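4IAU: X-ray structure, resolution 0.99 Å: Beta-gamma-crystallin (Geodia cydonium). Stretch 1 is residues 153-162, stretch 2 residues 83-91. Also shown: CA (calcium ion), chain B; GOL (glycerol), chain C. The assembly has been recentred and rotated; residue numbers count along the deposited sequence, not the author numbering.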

# COMPACT_ATOMS: atom_id res chain seq x y z
N ASN A 153 14.87 5.22 7.82
CA ASN A 153 13.89 4.19 8.11
C ASN A 153 13.29 4.42 9.49
O ASN A 153 14.00 4.78 10.45
CB ASN A 153 14.50 2.80 8.03
CG ASN A 153 13.47 1.71 8.10
OD1 ASN A 153 12.46 1.79 7.35
ND2 ASN A 153 13.66 0.73 8.94
N ASP A 154 11.99 4.21 9.62
CA ASP A 154 11.26 4.33 10.87
C ASP A 154 11.25 5.75 11.44
O ASP A 154 10.80 5.88 12.55
CB ASP A 154 11.73 3.26 11.88
CG ASP A 154 11.43 1.87 11.37
OD1 ASP A 154 10.54 1.70 10.53
OD2 ASP A 154 12.06 0.89 11.89
N ALA A 155 11.62 6.74 10.73
CA ALA A 155 11.75 8.10 11.23
C ALA A 155 10.68 9.08 10.84
O ALA A 155 10.59 10.16 11.45
CB ALA A 155 13.12 8.65 10.83
N LEU A 156 9.86 8.80 9.83
CA LEU A 156 8.86 9.76 9.40
C LEU A 156 7.85 10.00 10.50
O LEU A 156 7.17 9.04 10.91
CB LEU A 156 8.19 9.26 8.13
CG LEU A 156 7.12 10.18 7.53
CD1 LEU A 156 7.75 11.48 7.02
CD2 LEU A 156 6.39 9.48 6.40
N LYS A 157 7.68 11.23 10.93
CA LYS A 157 6.81 11.60 12.02
C LYS A 157 5.72 12.57 11.66
O LYS A 157 4.69 12.62 12.39
CB LYS A 157 7.62 12.11 13.21
CG LYS A 157 8.23 11.00 14.03
CD LYS A 157 8.98 11.58 15.26
CE LYS A 157 9.44 10.49 16.21
NZ LYS A 157 10.38 9.51 15.60
N SER A 158 5.83 13.37 10.63
CA SER A 158 4.77 14.22 10.18
C SER A 158 4.92 14.46 8.69
O SER A 158 6.04 14.33 8.14
CB SER A 158 4.66 15.52 10.96
OG SER A 158 5.82 16.32 10.90
N MSE A 159 3.81 14.79 8.02
CA MSE A 159 3.78 14.92 6.58
C MSE A 159 2.73 15.93 6.24
O MSE A 159 1.57 15.74 6.54
CB MSE A 159 3.59 13.53 5.94
CG MSE A 159 3.69 13.48 4.44
SE MSE A 159 3.84 11.63 3.89
CE MSE A 159 3.16 11.81 2.12
N GLU A 160 3.16 17.05 5.61
CA GLU A 160 2.31 18.20 5.37
C GLU A 160 1.99 18.25 3.87
O GLU A 160 2.89 18.16 3.02
CB GLU A 160 3.02 19.50 5.82
CG GLU A 160 2.06 20.65 5.78
CD GLU A 160 2.33 21.80 6.70
OE1 GLU A 160 3.51 22.18 6.63
OE2 GLU A 160 1.45 22.30 7.45
N ARG A 161 0.72 18.41 3.53
CA ARG A 161 0.32 18.55 2.15
C ARG A 161 0.43 20.01 1.77
O ARG A 161 -0.13 20.87 2.44
CB ARG A 161 -1.10 18.01 1.96
CG ARG A 161 -1.49 17.95 0.50
CD ARG A 161 -2.79 17.28 0.34
NE ARG A 161 -3.14 17.16 -1.04
CZ ARG A 161 -3.87 16.19 -1.60
NH1 ARG A 161 -4.37 15.23 -0.83
NH2 ARG A 161 -3.95 16.34 -2.90
N GLU A 162 1.10 20.28 0.68
CA GLU A 162 1.28 21.65 0.18
C GLU A 162 0.06 22.01 -0.61
O GLU A 162 -0.82 21.25 -1.08
CB GLU A 162 2.54 21.74 -0.68
CG GLU A 162 3.86 21.37 -0.07
CD GLU A 162 5.09 21.70 -0.89
OE1 GLU A 162 5.04 21.61 -2.14
OE2 GLU A 162 6.15 22.07 -0.33
CA CA B . 9.14 -0.03 9.67
C1 GOL C . 11.53 -2.43 10.10
O1 GOL C . 11.44 -0.99 9.99
C2 GOL C . 10.55 -3.06 9.11
O2 GOL C . 9.31 -2.42 9.25
C3 GOL C . 11.09 -2.89 7.69
O3 GOL C . 10.21 -3.41 6.70
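Stretch 2 83-91: QVGATLYKH

The contact between the two stretches is centred on a small apolar cluster in which Met159, present as selenomethionine, packs against Ala86 and Leu88. Its side chain is extended, with all three chi angles in the t well, and this carries the selenium and the terminal methyl across to stretch 2. The methyl CE of Met159 lies 3.7 Å from CB of Ala86, while SE of Met159 lies 3.9 Å from CD2 of Leu88. Leu88 (chi1 m, chi2 t) also reaches Leu156: its CD1 comes within 3.9 Å of CD2 of Leu156, whose own rotamer is t, p. All four residues are buried, and their CA-to-CB bonds point toward the opposing stretch.

Ala86 to Leu88 adopt extended phi/psi values typical of a β-strand, so that successive CA-to-CB bonds alternate: those of Ala86 and Leu88 point toward stretch 1, whereas that of Thr87 between them points away. In stretch 1, residues 158-161 form a strand with the same alternation, the CA-to-CB bond of Ser158 pointing away and those of Met159 and Arg161 toward stretch 2. The touching segments run nearly antiparallel, their end-to-end directions 168° apart. Stretch 1 reaches stretch 2 with side chains, and the two are not paired as strands, for CA of Leu156 and CA of Leu88 are 9.6 Å apart and no backbone-to-backbone hydrogen bond links them. The contact buries 244 Å² in total.

Toward one end the apolar packing gives way to Arg161, whose extended side chain places its guanidinium beside the segment that precedes the strand of stretch 2. NH1 of Arg161 donates a nearly linear hydrogen bond to O of Val84 (2.8 Å, 172°), with the carbonyl oxygen at the edge of the guanidinium, near its plane. The same NH1 of Arg161 lies 3.8 Å from CA of Gly85. Val84 contributes through its backbone oxygen; its CA-to-CB bond points away.

At the other end the link is made by the calcium ion. Asp154 OD1 and Lys90 O are 4.4 Å apart and both bind the metal, at 2.4 Å from OD1 of Asp154 and 2.3 Å from O of Lys90 to the calcium ion. A glycerol, probably from the crystallisation liquor, chelates the ion through O1 and O2, and is held from both stretches: ND2 of Asn153 donates to O1 of GOL (3.0 Å), and ND1 of His91 to O2 of GOL (2.7 Å). A water and two atoms from elsewhere in the structure also bind the ion.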

# COMPACT_ATOMS: atom_id res chain seq x y z
N GLN A 83 -6.13 8.52 -5.95
CA GLN A 83 -6.85 9.72 -6.38
C GLN A 83 -7.26 10.65 -5.24
O GLN A 83 -8.16 11.51 -5.46
CB GLN A 83 -8.09 9.34 -7.19
CG GLN A 83 -7.79 8.55 -8.45
CD GLN A 83 -9.05 8.17 -9.21
OE1 GLN A 83 -10.14 8.12 -8.64
NE2 GLN A 83 -8.90 7.89 -10.49
N VAL A 84 -6.63 10.50 -4.10
CA VAL A 84 -6.99 11.30 -2.94
C VAL A 84 -5.78 11.82 -2.24
O VAL A 84 -5.79 12.99 -1.85
CB VAL A 84 -7.84 10.47 -1.96
CG1 VAL A 84 -8.12 11.34 -0.72
CG2 VAL A 84 -9.13 9.95 -2.56
N GLY A 85 -4.73 11.05 -2.03
CA GLY A 85 -3.61 11.49 -1.17
C GLY A 85 -2.52 10.47 -1.14
O GLY A 85 -2.04 10.04 -2.21
N ALA A 86 -2.10 10.05 0.04
CA ALA A 86 -0.96 9.16 0.22
C ALA A 86 -1.32 8.11 1.27
O ALA A 86 -2.10 8.37 2.18
CB ALA A 86 0.27 9.92 0.67
N THR A 87 -0.69 6.93 1.16
CA THR A 87 -0.78 5.89 2.19
C THR A 87 0.65 5.51 2.59
O THR A 87 1.51 5.35 1.74
CB THR A 87 -1.56 4.65 1.72
OG1 THR A 87 -2.89 5.02 1.43
CG2 THR A 87 -1.64 3.56 2.76
N LEU A 88 0.84 5.40 3.92
CA LEU A 88 2.09 5.02 4.54
C LEU A 88 2.00 3.58 5.06
O LEU A 88 0.91 3.16 5.49
CB LEU A 88 2.41 5.95 5.70
CG LEU A 88 2.38 7.44 5.35
CD1 LEU A 88 2.72 8.24 6.61
CD2 LEU A 88 3.33 7.76 4.23
N TYR A 89 3.12 2.89 5.07
CA TYR A 89 3.15 1.48 5.47
C TYR A 89 4.30 1.23 6.43
O TYR A 89 5.39 1.82 6.33
CB TYR A 89 3.33 0.60 4.23
CG TYR A 89 2.23 0.75 3.24
CD1 TYR A 89 1.10 -0.04 3.29
CD2 TYR A 89 2.30 1.68 2.19
CE1 TYR A 89 0.06 0.09 2.36
CE2 TYR A 89 1.29 1.83 1.28
CZ TYR A 89 0.16 1.02 1.36
OH TYR A 89 -0.82 1.21 0.41
N LYS A 90 4.03 0.35 7.39
CA LYS A 90 5.02 0.03 8.43
C LYS A 90 6.24 -0.68 7.86
O LYS A 90 7.35 -0.46 8.31
CB LYS A 90 4.38 -0.84 9.50
CG LYS A 90 5.30 -1.18 10.65
CD LYS A 90 4.65 -2.04 11.70
CE LYS A 90 5.57 -2.31 12.86
NZ LYS A 90 4.92 -3.23 13.84
N HIS A 91 6.07 -1.55 6.87
CA HIS A 91 7.18 -2.33 6.32
C HIS A 91 7.55 -1.82 4.92
O HIS A 91 6.75 -1.15 4.26
CB HIS A 91 6.86 -3.79 6.28
CG HIS A 91 6.52 -4.39 7.57
ND1 HIS A 91 7.19 -4.08 8.72
CD2 HIS A 91 5.54 -5.24 7.89
CE1 HIS A 91 6.63 -4.76 9.72
NE2 HIS A 91 5.63 -5.48 9.25
O HOH W 1 8.67 -0.77 11.84